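Local coordinates for protein esterase (Alcaligenes sp., PDB 1QLW) that probably hydrolyses carboxylic ester bonds, as a bacterial esterase built on the alpha/beta hydrolase fold, at residues I144-P149 with P260-R265; F155-F160 with G253-E258. All coordinates share one frame; numbering follows the deposited sequence.

Interaction 1: residues I144-P149 with P260-R265; sequences IFRFGP and PRWAPR. With SO4 (sulfate ion), chain D.
The indole NE1 of Trp262 donates a 2.8 Å hydrogen bond to Ile144 O, a carbonyl of the last turn of helix 138-144. The N-H points at the oxygen at 151°; the donor lies in the carbonyl plane, while the oxygen sits somewhat out of the indole plane. Just beyond, Arg146 takes a positive phi and closes the helix as a Schellman motif, and its side chain runs onto the same indole. There Arg146 CD packs 3.6 Å from Trp262 CD1, and the bend at chi3 (-49°) raises the guanidinium over the five-membered ring. Its plane stands steeply on the indole, at 75°, with CZ 4.6 Å from the five-membered-ring centroid in a cation-pi contact. Glu230 holds NH1 by a salt bridge, and the carbonyl of Asp254 accepts from NE. NH1 of Arg265 lies over the opposite indole face, leaving Trp262 between two arginines. Alongside, Ile144 lays CG1 over the centre of one face of the Arg261 guanidinium, 3.8 Å from its CZ; the NH1 of that arginine bonds to the Lys38 carbonyl of the second subunit. Arg265 NH2 reaches a sulfate, probably from the crystallisation liquor, at 2.9 Å from its O1, and Ser206 binds the same ion. The contact thus ties the end of helix 138-144 to the start of helix 263-278, beside His298 and close to the residues that follow strands 200-205 and 223-229.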
ATOM      1  N   ILE A 144       5.387  13.852 -19.076  1.00 15.74           N
ATOM      2  CA  ILE A 144       5.060  14.530 -17.819  1.00 16.29           C
ATOM      3  C   ILE A 144       6.258  14.560 -16.880  1.00 14.21           C
ATOM      4  O   ILE A 144       6.536  15.556 -16.208  1.00 15.59           O
ATOM      5  CB  ILE A 144       3.867  13.846 -17.122  1.00 18.26           C
ATOM      6  CG1 ILE A 144       2.617  14.027 -17.985  1.00 21.32           C
ATOM      7  CG2 ILE A 144       3.655  14.388 -15.713  1.00 20.41           C
ATOM      8  CD1 ILE A 144       1.439  13.143 -17.642  1.00 24.18           C
ATOM      9  N   PHE A 145       7.015  13.460 -16.865  1.00 13.48           N
ATOM     10  CA  PHE A 145       8.151  13.328 -15.978  1.00 12.87           C
ATOM     11  C   PHE A 145       9.431  13.915 -16.552  1.00 12.45           C
ATOM     12  O   PHE A 145      10.440  13.984 -15.848  1.00 13.69           O
ATOM     13  CB  PHE A 145       8.368  11.868 -15.602  1.00 13.06           C
ATOM     14  CG  PHE A 145       7.249  11.218 -14.828  1.00 13.29           C
ATOM     15  CD1 PHE A 145       6.276  11.948 -14.152  1.00 15.10           C
ATOM     16  CD2 PHE A 145       7.177   9.842 -14.753  1.00 14.44           C
ATOM     17  CE1 PHE A 145       5.273  11.339 -13.430  1.00 16.27           C
ATOM     18  CE2 PHE A 145       6.175   9.213 -14.033  1.00 14.85           C
ATOM     19  CZ  PHE A 145       5.229   9.954 -13.375  1.00 15.80           C
ATOM     20  N   ARG A 146       9.397  14.342 -17.815  1.00 13.53           N
ATOM     21  CA  ARG A 146      10.499  14.988 -18.492  1.00 14.29           C
ATOM     22  C   ARG A 146      11.694  14.048 -18.627  1.00 15.17           C
ATOM     23  O   ARG A 146      12.856  14.479 -18.527  1.00 17.28           O
ATOM     24  CB  ARG A 146      10.903  16.313 -17.830  1.00 14.98           C
ATOM     25  CG  ARG A 146       9.748  17.270 -17.627  1.00 14.53           C
ATOM     26  CD  ARG A 146      10.209  18.692 -17.298  1.00 14.70           C
ATOM     27  NE  ARG A 146      11.212  18.715 -16.245  1.00 14.89           N
ATOM     28  CZ  ARG A 146      10.963  18.541 -14.953  1.00 14.55           C
ATOM     29  NH1 ARG A 146       9.699  18.453 -14.518  1.00 15.29           N
ATOM     30  NH2 ARG A 146      11.969  18.455 -14.089  1.00 15.17           N
ATOM     31  N   PHE A 147      11.428  12.801 -19.006  1.00 14.81           N
ATOM     32  CA  PHE A 147      12.524  11.892 -19.284  1.00 15.21           C
ATOM     33  C   PHE A 147      13.175  12.164 -20.642  1.00 15.97           C
ATOM     34  O   PHE A 147      14.315  11.795 -20.859  1.00 16.64           O
ATOM     35  CB  PHE A 147      12.034  10.449 -19.245  1.00 14.98           C
ATOM     36  CG  PHE A 147      11.580   9.958 -17.890  1.00 14.32           C
ATOM     37  CD1 PHE A 147      11.915  10.598 -16.711  1.00 14.76           C
ATOM     38  CD2 PHE A 147      10.797   8.820 -17.839  1.00 14.50           C
ATOM     39  CE1 PHE A 147      11.479  10.099 -15.495  1.00 13.98           C
ATOM     40  CE2 PHE A 147      10.372   8.310 -16.627  1.00 14.89           C
ATOM     41  CZ  PHE A 147      10.715   8.942 -15.449  1.00 14.41           C
ATOM     42  N   GLY A 148      12.400  12.756 -21.536  1.00 16.07           N
ATOM     43  CA  GLY A 148      12.869  13.090 -22.887  1.00 17.37           C
ATOM     44  C   GLY A 148      11.726  13.834 -23.544  1.00 19.10           C
ATOM     45  O   GLY A 148      10.679  14.053 -22.959  1.00 20.92           O
ATOM     46  N   PRO A 149      11.953  14.268 -24.776  1.00 21.53           N
ATOM     47  CA  PRO A 149      10.972  15.110 -25.449  1.00 24.34           C
ATOM     48  C   PRO A 149       9.662  14.419 -25.747  1.00 24.87           C
ATOM     49  O   PRO A 149       8.568  14.999 -25.687  1.00 28.18           O
ATOM     50  CB  PRO A 149      11.707  15.587 -26.700  1.00 25.93           C
ATOM     51  CG  PRO A 149      12.815  14.614 -26.932  1.00 25.32           C
ATOM     52  CD  PRO A 149      13.190  14.098 -25.567  1.00 22.04           C
ATOM     53  N   PRO A 260       5.816  22.968 -21.841  1.00 20.06           N
ATOM     54  CA  PRO A 260       4.772  23.921 -21.468  1.00 21.94           C
ATOM     55  C   PRO A 260       4.006  23.529 -20.218  1.00 21.08           C
ATOM     56  O   PRO A 260       3.439  24.433 -19.571  1.00 23.48           O
ATOM     57  CB  PRO A 260       3.895  24.053 -22.702  1.00 24.24           C
ATOM     58  CG  PRO A 260       4.740  23.577 -23.826  1.00 26.16           C
ATOM     59  CD  PRO A 260       5.672  22.535 -23.249  1.00 22.52           C
ATOM     60  N   ARG A 261       3.981  22.266 -19.808  1.00 20.52           N
ATOM     61  CA  ARG A 261       3.306  21.825 -18.594  1.00 21.65           C
ATOM     62  C   ARG A 261       4.049  22.411 -17.389  1.00 20.81           C
ATOM     63  O   ARG A 261       3.457  22.710 -16.356  1.00 24.57           O
ATOM     64  CB  ARG A 261       3.241  20.295 -18.474  1.00 22.87           C
ATOM     65  CG  ARG A 261       2.332  19.675 -17.423  1.00 26.11           C
ATOM     66  CD  ARG A 261       2.431  18.169 -17.310  1.00 28.31           C
ATOM     67  NE  ARG A 261       1.407  17.449 -16.570  1.00 30.41           N
ATOM     68  CZ  ARG A 261       0.301  16.889 -17.047  1.00 31.50           C
ATOM     69  NH1 ARG A 261       0.015  16.946 -18.344  1.00 31.56           N
ATOM     70  NH2 ARG A 261      -0.529  16.227 -16.237  1.00 32.38           N
ATOM     71  N   TRP A 262       5.367  22.555 -17.495  1.00 17.76           N
ATOM     72  CA  TRP A 262       6.225  22.807 -16.364  1.00 16.69           C
ATOM     73  C   TRP A 262       6.789  24.207 -16.253  1.00 16.82           C
ATOM     74  O   TRP A 262       6.882  24.738 -15.149  1.00 17.88           O
ATOM     75  CB  TRP A 262       7.392  21.800 -16.310  1.00 17.09           C
ATOM     76  CG  TRP A 262       6.899  20.455 -15.873  1.00 16.33           C
ATOM     77  CD1 TRP A 262       6.769  19.298 -16.581  1.00 16.36           C
ATOM     78  CD2 TRP A 262       6.407  20.159 -14.551  1.00 16.55           C
ATOM     79  NE1 TRP A 262       6.245  18.309 -15.786  1.00 16.49           N
ATOM     80  CE2 TRP A 262       6.020  18.817 -14.532  1.00 16.73           C
ATOM     81  CE3 TRP A 262       6.283  20.932 -13.384  1.00 18.17           C
ATOM     82  CZ2 TRP A 262       5.496  18.220 -13.376  1.00 18.34           C
ATOM     83  CZ3 TRP A 262       5.762  20.335 -12.252  1.00 20.17           C
ATOM     84  CH2 TRP A 262       5.376  18.998 -12.258  1.00 20.44           C
ATOM     85  N   ALA A 263       7.123  24.840 -17.378  1.00 17.15           N
ATOM     86  CA  ALA A 263       7.694  26.184 -17.339  1.00 17.85           C
ATOM     87  C   ALA A 263       6.856  27.171 -16.570  1.00 17.42           C
ATOM     88  O   ALA A 263       7.405  27.936 -15.751  1.00 18.46           O
ATOM     89  CB  ALA A 263       8.014  26.654 -18.752  1.00 19.62           C
ATOM     90  N   PRO A 264       5.542  27.206 -16.730  1.00 17.96           N
ATOM     91  CA  PRO A 264       4.721  28.167 -16.006  1.00 17.98           C
ATOM     92  C   PRO A 264       4.614  27.851 -14.520  1.00 17.41           C
ATOM     93  O   PRO A 264       4.384  28.759 -13.736  1.00 18.56           O
ATOM     94  CB  PRO A 264       3.354  28.124 -16.661  1.00 20.66           C
ATOM     95  CG  PRO A 264       3.364  27.004 -17.613  1.00 24.43           C
ATOM     96  CD  PRO A 264       4.775  26.533 -17.804  1.00 20.19           C
ATOM     97  N   ARG A 265       4.762  26.578 -14.154  1.00 17.00           N
ATOM     98  CA  ARG A 265       4.674  26.177 -12.752  1.00 17.48           C
ATOM     99  C   ARG A 265       5.889  26.676 -11.979  1.00 17.15           C
ATOM    100  O   ARG A 265       5.758  27.163 -10.849  1.00 18.24           O
ATOM    101  CB  ARG A 265       4.538  24.665 -12.640  1.00 17.85           C
ATOM    102  CG  ARG A 265       3.212  24.150 -13.156  1.00 19.28           C
ATOM    103  CD  ARG A 265       3.148  22.641 -13.099  1.00 20.53           C
ATOM    104  NE  ARG A 265       1.796  22.144 -13.315  1.00 22.75           N
ATOM    105  CZ  ARG A 265       1.544  20.832 -13.395  1.00 24.39           C
ATOM    106  NH1 ARG A 265       2.501  19.921 -13.348  1.00 26.20           N
ATOM    107  NH2 ARG A 265       0.283  20.453 -13.514  1.00 27.20           N
TER
HETATM  108  S   SO4 D 576      -0.180  17.498 -11.200  1.00 24.25           S
HETATM  109  O1  SO4 D 576      -0.479  17.818 -12.650  1.00 23.73           O
HETATM  110  O2  SO4 D 576       1.296  17.772 -10.999  1.00 25.63           O
HETATM  111  O3  SO4 D 576      -0.492  16.054 -10.979  1.00 24.13           O
HETATM  112  O4  SO4 D 576      -0.933  18.412 -10.304  1.00 24.33           O

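Interaction 2: residues F155-F160 with G253-E258; sequences FKDTQF and GDHIEE
Phe155 and His255 mark the closest approach of two irregular backbones, CA to CA 8.8 Å: Phe155 begins a type I beta turn that ends at Thr158, while His255 has left-handed helical angles. Their rings lie face to face, planes only 2° apart and centroids 3.6 Å from one another. The side chains run antiparallel over one another, which puts His255 ND1 above the centre of the phenyl ring. Both imidazole nitrogens donate to carboxylate oxygens that lie close to the ring plane. NE2 meets Asp157 OD1 at 2.6 Å, nearly straight at 168° and on the syn lone pair; Asp157 reaches it from the turn with chi1 67°, its CG between the backbone N and carbonyl carbon. On the other side of the ring, ND1 gives a 2.9 Å bond to Glu258 OE2, meeting that carboxylate from above its plane. Two acidic partners would favour a doubly protonated imidazolium, and the pair of bonds fixes the ring's rotation. The second oxygen of Glu258, OE1, touches the rim of the phenyl ring, 3.3 Å from Phe155 CE1. A water donates to both Asp157 OD2 and Asp254 OD2, bridging two like-charged groups whose OD2 atoms are 4.7 Å apart, which would probably ease their repulsion. A leucine in place of His255 would probably leave the carboxylates of Asp157 and Glu258 without their shared donor and Phe155 without its parallel ring. This surface contact joins the loop between helices 138-144 and 165-171 to the one that runs from strand 248-252 to helix 263-278, while Asp254 reaches on to the loop at Gly295 after strand 283-287.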
ATOM      1  N   PHE A 155      16.354  12.073 -22.804  1.00 17.15           N
ATOM      2  CA  PHE A 155      17.427  13.060 -22.795  1.00 17.56           C
ATOM      3  C   PHE A 155      18.733  12.327 -22.502  1.00 18.26           C
ATOM      4  O   PHE A 155      18.781  11.479 -21.604  1.00 18.86           O
ATOM      5  CB  PHE A 155      17.213  14.161 -21.771  1.00 17.60           C
ATOM      6  CG  PHE A 155      16.027  15.051 -22.020  1.00 16.95           C
ATOM      7  CD1 PHE A 155      15.958  15.752 -23.226  1.00 18.26           C
ATOM      8  CD2 PHE A 155      15.007  15.207 -21.104  1.00 17.08           C
ATOM      9  CE1 PHE A 155      14.876  16.574 -23.492  1.00 19.15           C
ATOM     10  CE2 PHE A 155      13.932  16.023 -21.365  1.00 17.97           C
ATOM     11  CZ  PHE A 155      13.866  16.716 -22.568  1.00 19.35           C
ATOM     12  N   LYS A 156      19.807  12.659 -23.210  1.00 19.60           N
ATOM     13  CA  LYS A 156      21.096  12.018 -22.976  1.00 21.98           C
ATOM     14  C   LYS A 156      21.639  12.272 -21.579  1.00 21.42           C
ATOM     15  O   LYS A 156      22.337  11.402 -21.049  1.00 25.00           O
ATOM     16  CB  LYS A 156      22.125  12.503 -23.999  1.00 25.56           C
ATOM     17  CG  LYS A 156      21.735  12.286 -25.448  1.00 30.54           C
ATOM     18  CD  LYS A 156      21.427  10.830 -25.749  1.00 34.82           C
ATOM     19  CE  LYS A 156      21.063  10.653 -27.216  1.00 37.88           C
ATOM     20  NZ  LYS A 156      22.265  10.506 -28.076  1.00 40.38           N
ATOM     21  N   ASP A 157      21.269  13.392 -20.954  1.00 18.96           N
ATOM     22  CA  ASP A 157      21.769  13.709 -19.623  1.00 19.37           C
ATOM     23  C   ASP A 157      20.767  13.420 -18.513  1.00 18.44           C
ATOM     24  O   ASP A 157      20.984  13.869 -17.378  1.00 19.30           O
ATOM     25  CB  ASP A 157      22.212  15.178 -19.522  1.00 22.73           C
ATOM     26  CG  ASP A 157      21.074  16.161 -19.643  1.00 25.75           C
ATOM     27  OD1 ASP A 157      19.909  15.760 -19.797  1.00 26.83           O
ATOM     28  OD2 ASP A 157      21.354  17.379 -19.565  1.00 29.65           O
ATOM     29  N   THR A 158      19.687  12.692 -18.789  1.00 17.42           N
ATOM     30  CA  THR A 158      18.712  12.504 -17.721  1.00 16.79           C
ATOM     31  C   THR A 158      19.343  11.747 -16.555  1.00 16.51           C
ATOM     32  O   THR A 158      20.137  10.827 -16.710  1.00 18.73           O
ATOM     33  CB  THR A 158      17.478  11.737 -18.202  1.00 17.70           C
ATOM     34  OG1 THR A 158      16.555  11.686 -17.088  1.00 17.57           O
ATOM     35  CG2 THR A 158      17.751  10.304 -18.625  1.00 18.97           C
ATOM     36  N   GLN A 159      18.960  12.162 -15.355  1.00 15.03           N
ATOM     37  CA  GLN A 159      19.315  11.431 -14.142  1.00 15.22           C
ATOM     38  C   GLN A 159      18.368  10.261 -13.877  1.00 14.44           C
ATOM     39  O   GLN A 159      18.666   9.446 -13.003  1.00 15.32           O
ATOM     40  CB  GLN A 159      19.298  12.365 -12.934  1.00 15.34           C
ATOM     41  CG  GLN A 159      20.362  13.442 -12.945  1.00 16.88           C
ATOM     42  CD  GLN A 159      21.719  13.008 -12.474  1.00 18.13           C
ATOM     43  OE1 GLN A 159      21.920  11.857 -12.072  1.00 19.20           O
ATOM     44  NE2 GLN A 159      22.615  13.986 -12.424  1.00 21.81           N
ATOM     45  N   PHE A 160      17.242  10.178 -14.573  1.00 14.27           N
ATOM     46  CA  PHE A 160      16.342   9.071 -14.243  1.00 13.95           C
ATOM     47  C   PHE A 160      16.909   7.783 -14.794  1.00 14.28           C
ATOM     48  O   PHE A 160      17.405   7.771 -15.925  1.00 15.90           O
ATOM     49  CB  PHE A 160      14.934   9.305 -14.852  1.00 14.39           C
ATOM     50  CG  PHE A 160      13.997   8.263 -14.303  1.00 13.91           C
ATOM     51  CD1 PHE A 160      13.414   8.421 -13.047  1.00 13.95           C
ATOM     52  CD2 PHE A 160      13.728   7.109 -15.003  1.00 14.23           C
ATOM     53  CE1 PHE A 160      12.607   7.420 -12.517  1.00 14.27           C
ATOM     54  CE2 PHE A 160      12.941   6.093 -14.474  1.00 15.49           C
ATOM     55  CZ  PHE A 160      12.385   6.264 -13.226  1.00 14.51           C
ATOM     56  N   GLY A 253      13.697  20.518 -10.735  1.00 14.62           N
ATOM     57  CA  GLY A 253      14.743  19.876 -11.477  1.00 14.62           C
ATOM     58  C   GLY A 253      15.120  20.551 -12.776  1.00 14.57           C
ATOM     59  O   GLY A 253      15.140  21.782 -12.893  1.00 16.33           O
ATOM     60  N   ASP A 254      15.450  19.731 -13.767  1.00 14.79           N
ATOM     61  CA  ASP A 254      15.959  20.210 -15.044  1.00 15.06           C
ATOM     62  C   ASP A 254      15.063  19.912 -16.212  1.00 15.01           C
ATOM     63  O   ASP A 254      14.001  19.283 -16.079  1.00 15.19           O
ATOM     64  CB  ASP A 254      17.374  19.654 -15.238  1.00 16.54           C
ATOM     65  CG  ASP A 254      18.311  20.486 -16.082  1.00 17.86           C
ATOM     66  OD1 ASP A 254      17.926  21.532 -16.641  1.00 18.29           O
ATOM     67  OD2 ASP A 254      19.489  20.064 -16.171  1.00 20.11           O
ATOM     68  N   HIS A 255      15.452  20.420 -17.383  1.00 15.39           N
ATOM     69  CA  HIS A 255      14.691  20.308 -18.609  1.00 16.24           C
ATOM     70  C   HIS A 255      13.298  20.909 -18.436  1.00 16.03           C
ATOM     71  O   HIS A 255      12.344  20.515 -19.104  1.00 18.59           O
ATOM     72  CB  HIS A 255      14.595  18.892 -19.167  1.00 18.55           C
ATOM     73  CG  HIS A 255      15.902  18.347 -19.632  1.00 20.07           C
ATOM     74  ND1 HIS A 255      16.414  18.655 -20.875  1.00 22.40           N
ATOM     75  CD2 HIS A 255      16.783  17.505 -19.048  1.00 21.22           C
ATOM     76  CE1 HIS A 255      17.582  18.031 -21.021  1.00 23.81           C
ATOM     77  NE2 HIS A 255      17.827  17.333 -19.924  1.00 23.36           N
ATOM     78  N   ILE A 256      13.189  21.980 -17.634  1.00 16.22           N
ATOM     79  CA  ILE A 256      11.887  22.571 -17.390  1.00 16.70           C
ATOM     80  C   ILE A 256      11.398  23.390 -18.570  1.00 17.06           C
ATOM     81  O   ILE A 256      10.230  23.358 -18.969  1.00 17.46           O
ATOM     82  CB  ILE A 256      11.949  23.493 -16.147  1.00 18.00           C
ATOM     83  CG1 ILE A 256      12.187  22.692 -14.860  1.00 19.81           C
ATOM     84  CG2 ILE A 256      10.727  24.391 -16.031  1.00 19.23           C
ATOM     85  CD1 ILE A 256      10.979  21.901 -14.403  1.00 20.70           C
ATOM     86  N   GLU A 257      12.294  24.208 -19.119  1.00 18.60           N
ATOM     87  CA  GLU A 257      11.924  25.201 -20.105  1.00 20.38           C
ATOM     88  C   GLU A 257      11.255  24.698 -21.352  1.00 20.89           C
ATOM     89  O   GLU A 257      10.341  25.370 -21.863  1.00 22.70           O
ATOM     90  CB  GLU A 257      13.155  26.062 -20.466  1.00 23.14           C
ATOM     91  CG  GLU A 257      13.292  27.140 -19.401  1.00 28.99           C
ATOM     92  CD  GLU A 257      14.266  27.097 -18.284  1.00 32.99           C
ATOM     93  OE1 GLU A 257      15.448  27.066 -18.780  1.00 37.55           O
ATOM     94  OE2 GLU A 257      14.145  26.866 -17.053  1.00 26.05           O
ATOM     95  N   GLU A 258      11.590  23.477 -21.769  1.00 20.27           N
ATOM     96  CA  GLU A 258      11.033  22.984 -23.020  1.00 22.66           C
ATOM     97  C   GLU A 258       9.687  22.315 -22.861  1.00 21.11           C
ATOM     98  O   GLU A 258       9.119  21.916 -23.882  1.00 23.71           O
ATOM     99  CB  GLU A 258      12.052  22.081 -23.706  1.00 27.40           C
ATOM    100  CG  GLU A 258      12.441  20.851 -22.919  1.00 29.07           C
ATOM    101  CD  GLU A 258      13.756  20.228 -23.348  1.00 31.88           C
ATOM    102  OE1 GLU A 258      13.732  19.556 -24.408  1.00 33.51           O
ATOM    103  OE2 GLU A 258      14.782  20.350 -22.629  1.00 31.20           O
TER
HETATM  104  O   HOH W   1      20.351  19.759 -18.885  1.00 38.83           O

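Interactions 1 and 2 lie with their centres about 9 Å apart, on the same side of the chain's centre. They join the same two connections: the loop between helices 138-144 and 165-171, and the one between strand 248-252 and helix 263-278. Along the chain the order is 144-149, 155-160, 253-258, 260-265, so the inner pair falls within the outer. They also touch directly: Phe155 N probably bonds to Phe147 O, Arg146 CD packs against His255 O, and Phe147 packs on Phe160. Together they fasten the long excursion between strands 99-103 and 200-205 to the loops at the ends of the parallel strands of the mixed sheet, where alpha/beta hydrolases place their active site.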